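Local coordinates for protein Cog5 (Kluyveromyces lactis, PDB 4U6U) that pairs with Cog7 in the conserved oligomeric Golgi complex, a multisubunit tethering complex that probably acts in vesicle fusion at the Golgi, at residues S254-Y258 with L282-L288. The protein carries 7 engineered substitutions. Residues are numbered along the deposited sequence.
Sequences SNLIY and LKAVSIL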
ATOM      1  N   SER B 254      33.028  -4.098 -36.219  1.00130.97           N
ATOM      2  CA  SER B 254      33.370  -3.479 -34.934  1.00145.37           C
ATOM      3  C   SER B 254      33.234  -1.955 -34.878  1.00153.47           C
ATOM      4  O   SER B 254      32.756  -1.421 -33.881  1.00159.24           O
ATOM      5  CB  SER B 254      34.801  -3.858 -34.534  1.00147.66           C
ATOM      6  OG  SER B 254      35.172  -3.266 -33.298  1.00148.62           O
ATOM      7  N   ASN B 255      33.676  -1.246 -35.907  1.00157.08           N
ATOM      8  CA  ASN B 255      33.560   0.205 -35.869  1.00162.89           C
ATOM      9  C   ASN B 255      32.096   0.639 -35.959  1.00166.78           C
ATOM     10  O   ASN B 255      31.682   1.538 -35.232  1.00180.48           O
ATOM     11  CB  ASN B 255      34.381   0.864 -36.973  1.00174.06           C
ATOM     12  CG  ASN B 255      33.929   0.462 -38.348  1.00186.49           C
ATOM     13  OD1 ASN B 255      33.785  -0.729 -38.647  1.00193.21           O
ATOM     14  ND2 ASN B 255      33.713   1.454 -39.209  1.00186.18           N
ATOM     15  N   LEU B 256      31.321  -0.009 -36.833  1.00148.29           N
ATOM     16  CA  LEU B 256      29.896   0.312 -37.001  1.00150.72           C
ATOM     17  C   LEU B 256      29.152   0.341 -35.666  1.00154.41           C
ATOM     18  O   LEU B 256      28.344   1.244 -35.407  1.00152.59           O
ATOM     19  CB  LEU B 256      29.215  -0.693 -37.935  1.00144.22           C
ATOM     20  CG  LEU B 256      27.674  -0.652 -37.993  1.00142.81           C
ATOM     21  CD1 LEU B 256      27.099   0.753 -38.294  1.00140.40           C
ATOM     22  CD2 LEU B 256      27.122  -1.704 -38.956  1.00140.21           C
ATOM     23  N   ILE B 257      29.444  -0.653 -34.831  1.00147.96           N
ATOM     24  CA  ILE B 257      28.888  -0.743 -33.489  1.00137.18           C
ATOM     25  C   ILE B 257      29.270   0.497 -32.683  1.00129.40           C
ATOM     26  O   ILE B 257      28.400   1.243 -32.220  1.00139.92           O
ATOM     27  CB  ILE B 257      29.406  -2.002 -32.746  1.00132.77           C
ATOM     28  CG1 ILE B 257      28.993  -3.284 -33.467  1.00129.19           C
ATOM     29  CG2 ILE B 257      28.962  -2.003 -31.285  1.00127.60           C
ATOM     30  CD1 ILE B 257      29.737  -4.503 -32.966  1.00130.68           C
ATOM     31  N   TYR B 258      30.576   0.732 -32.556  1.00115.10           N
ATOM     32  CA  TYR B 258      31.092   1.842 -31.769  1.00124.02           C
ATOM     33  C   TYR B 258      30.607   3.163 -32.353  1.00143.01           C
ATOM     34  O   TYR B 258      30.411   4.150 -31.632  1.00145.42           O
ATOM     35  CB  TYR B 258      32.620   1.805 -31.727  1.00124.14           C
ATOM     36  CG  TYR B 258      33.217   0.926 -30.644  1.00122.49           C
ATOM     37  CD1 TYR B 258      32.988   1.192 -29.295  1.00121.30           C
ATOM     38  CD2 TYR B 258      34.037  -0.160 -30.971  1.00120.64           C
ATOM     39  CE1 TYR B 258      33.545   0.394 -28.296  1.00120.58           C
ATOM     40  CE2 TYR B 258      34.600  -0.967 -29.984  1.00116.31           C
ATOM     41  CZ  TYR B 258      34.352  -0.685 -28.647  1.00124.36           C
ATOM     42  OH  TYR B 258      34.908  -1.477 -27.662  1.00130.01           O
ATOM     43  N   LEU B 282      28.993   0.656 -23.385  1.00133.06           N
ATOM     44  CA  LEU B 282      30.351   0.472 -23.875  1.00141.18           C
ATOM     45  C   LEU B 282      31.011  -0.795 -23.305  1.00145.98           C
ATOM     46  O   LEU B 282      31.666  -1.548 -24.035  1.00156.90           O
ATOM     47  CB  LEU B 282      31.202   1.703 -23.548  1.00140.20           C
ATOM     48  CG  LEU B 282      31.009   2.930 -24.448  1.00135.69           C
ATOM     49  CD1 LEU B 282      32.007   3.996 -24.074  1.00140.40           C
ATOM     50  CD2 LEU B 282      31.152   2.576 -25.924  1.00130.40           C
ATOM     51  N   LYS B 283      30.823  -1.038 -22.009  1.00137.52           N
ATOM     52  CA  LYS B 283      31.441  -2.185 -21.342  1.00128.46           C
ATOM     53  C   LYS B 283      30.896  -3.510 -21.854  1.00135.42           C
ATOM     54  O   LYS B 283      31.631  -4.497 -21.937  1.00134.47           O
ATOM     55  CB  LYS B 283      31.226  -2.086 -19.841  1.00114.95           C
ATOM     56  CG  LYS B 283      31.937  -0.896 -19.241  1.00139.39           C
ATOM     57  CD  LYS B 283      31.483  -0.641 -17.813  1.00144.81           C
ATOM     58  CE  LYS B 283      31.914   0.726 -17.319  1.00138.08           C
ATOM     59  NZ  LYS B 283      31.136   1.069 -16.094  1.00143.39           N
ATOM     60  N   ALA B 284      29.614  -3.523 -22.213  1.00135.61           N
ATOM     61  CA  ALA B 284      28.971  -4.727 -22.719  1.00125.07           C
ATOM     62  C   ALA B 284      29.665  -5.175 -23.986  1.00131.90           C
ATOM     63  O   ALA B 284      29.837  -6.362 -24.247  1.00141.79           O
ATOM     64  CB  ALA B 284      27.506  -4.467 -22.987  1.00119.28           C
ATOM     65  N   VAL B 285      30.085  -4.188 -24.758  1.00132.78           N
ATOM     66  CA  VAL B 285      30.646  -4.399 -26.073  1.00123.94           C
ATOM     67  C   VAL B 285      32.131  -4.079 -25.992  1.00130.57           C
ATOM     68  O   VAL B 285      32.551  -3.018 -26.441  1.00143.23           O
ATOM     69  CB  VAL B 285      29.920  -3.508 -27.106  1.00126.23           C
ATOM     70  CG1 VAL B 285      30.350  -3.806 -28.506  1.00128.12           C
ATOM     71  CG2 VAL B 285      28.425  -3.717 -26.989  1.00132.19           C
ATOM     72  N   SER B 286      32.923  -4.945 -25.358  1.00127.83           N
ATOM     73  CA  SER B 286      34.305  -4.566 -25.038  1.00129.10           C
ATOM     74  C   SER B 286      35.340  -5.643 -25.380  1.00129.30           C
ATOM     75  O   SER B 286      36.536  -5.435 -25.177  1.00135.95           O
ATOM     76  CB  SER B 286      34.441  -4.175 -23.559  1.00123.07           C
ATOM     77  OG  SER B 286      34.427  -5.310 -22.714  1.00126.11           O
ATOM     78  N   ILE B 287      34.888  -6.781 -25.898  1.00123.16           N
ATOM     79  CA  ILE B 287      35.794  -7.843 -26.352  1.00126.88           C
ATOM     80  C   ILE B 287      36.405  -7.504 -27.706  1.00132.38           C
ATOM     81  O   ILE B 287      37.263  -8.239 -28.205  1.00143.39           O
ATOM     82  CB  ILE B 287      35.123  -9.230 -26.481  1.00123.50           C
ATOM     83  CG1 ILE B 287      33.840  -9.131 -27.302  1.00137.37           C
ATOM     84  CG2 ILE B 287      34.887  -9.861 -25.114  1.00115.06           C
ATOM     85  CD1 ILE B 287      32.655  -8.665 -26.516  1.00147.71           C
ATOM     86  N   LEU B 288      35.988  -6.375 -28.276  1.00128.51           N
ATOM     87  CA  LEU B 288      36.439  -5.920 -29.597  1.00138.42           C
ATOM     88  C   LEU B 288      37.960  -5.748 -29.558  1.00148.46           C
ATOM     89  O   LEU B 288      38.626  -5.633 -30.592  1.00148.99           O
ATOM     90  CB  LEU B 288      35.728  -4.629 -30.015  1.00132.75           C
ATOM     91  CG  LEU B 288      34.191  -4.664 -30.187  1.00114.45           C
ATOM     92  CD1 LEU B 288      33.657  -5.815 -31.051  1.00 98.35           C
ATOM     93  CD2 LEU B 288      33.541  -4.716 -28.855  1.00 91.56           C
TER
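Apolar contacts dominate where the first turn of helix 254-265 meets the end of helix 277-284 and the C-terminal tail that follows it. Ile257 and Val285, both buried and both with CA-to-CB bonds toward the opposite segment, meet through CG2 of Ile257 and CG1 of Val285 at 3.6 Å. Tyr258 reaches across alongside them: its ring passes between Leu282, whose CD2 lies at the ring edge 4.0 Å from Tyr258 CE1, and Leu288, whose CG lies 3.7 Å from Tyr258 CE2. One turn back, Ser254 completes the contact with its OG 3.5 Å from CG of Leu288, a van der Waals approach to an aliphatic carbon. Tyr258 OH lies 3.1 Å from Val285 O, in the non-helical tail. Ser286 OG, also in the tail, donates a hydrogen bond to Lys283 O of the helix (3.0 Å), tying the turn back to the last helical residues. In the tail, Val285 and Leu288 point toward helix 254-265, while Leu282 leaves its own helix sideways. Together the two segments bury 289 Å², both sides summed. The contact lies at the C-terminal end of the elongated, largely helical Cog5 fragment, with Cog7 touching neither segment; helix 220-241 packs against the tail, Phe236 meeting Val285 and Ile287, and Tyr240 also touching Ile287.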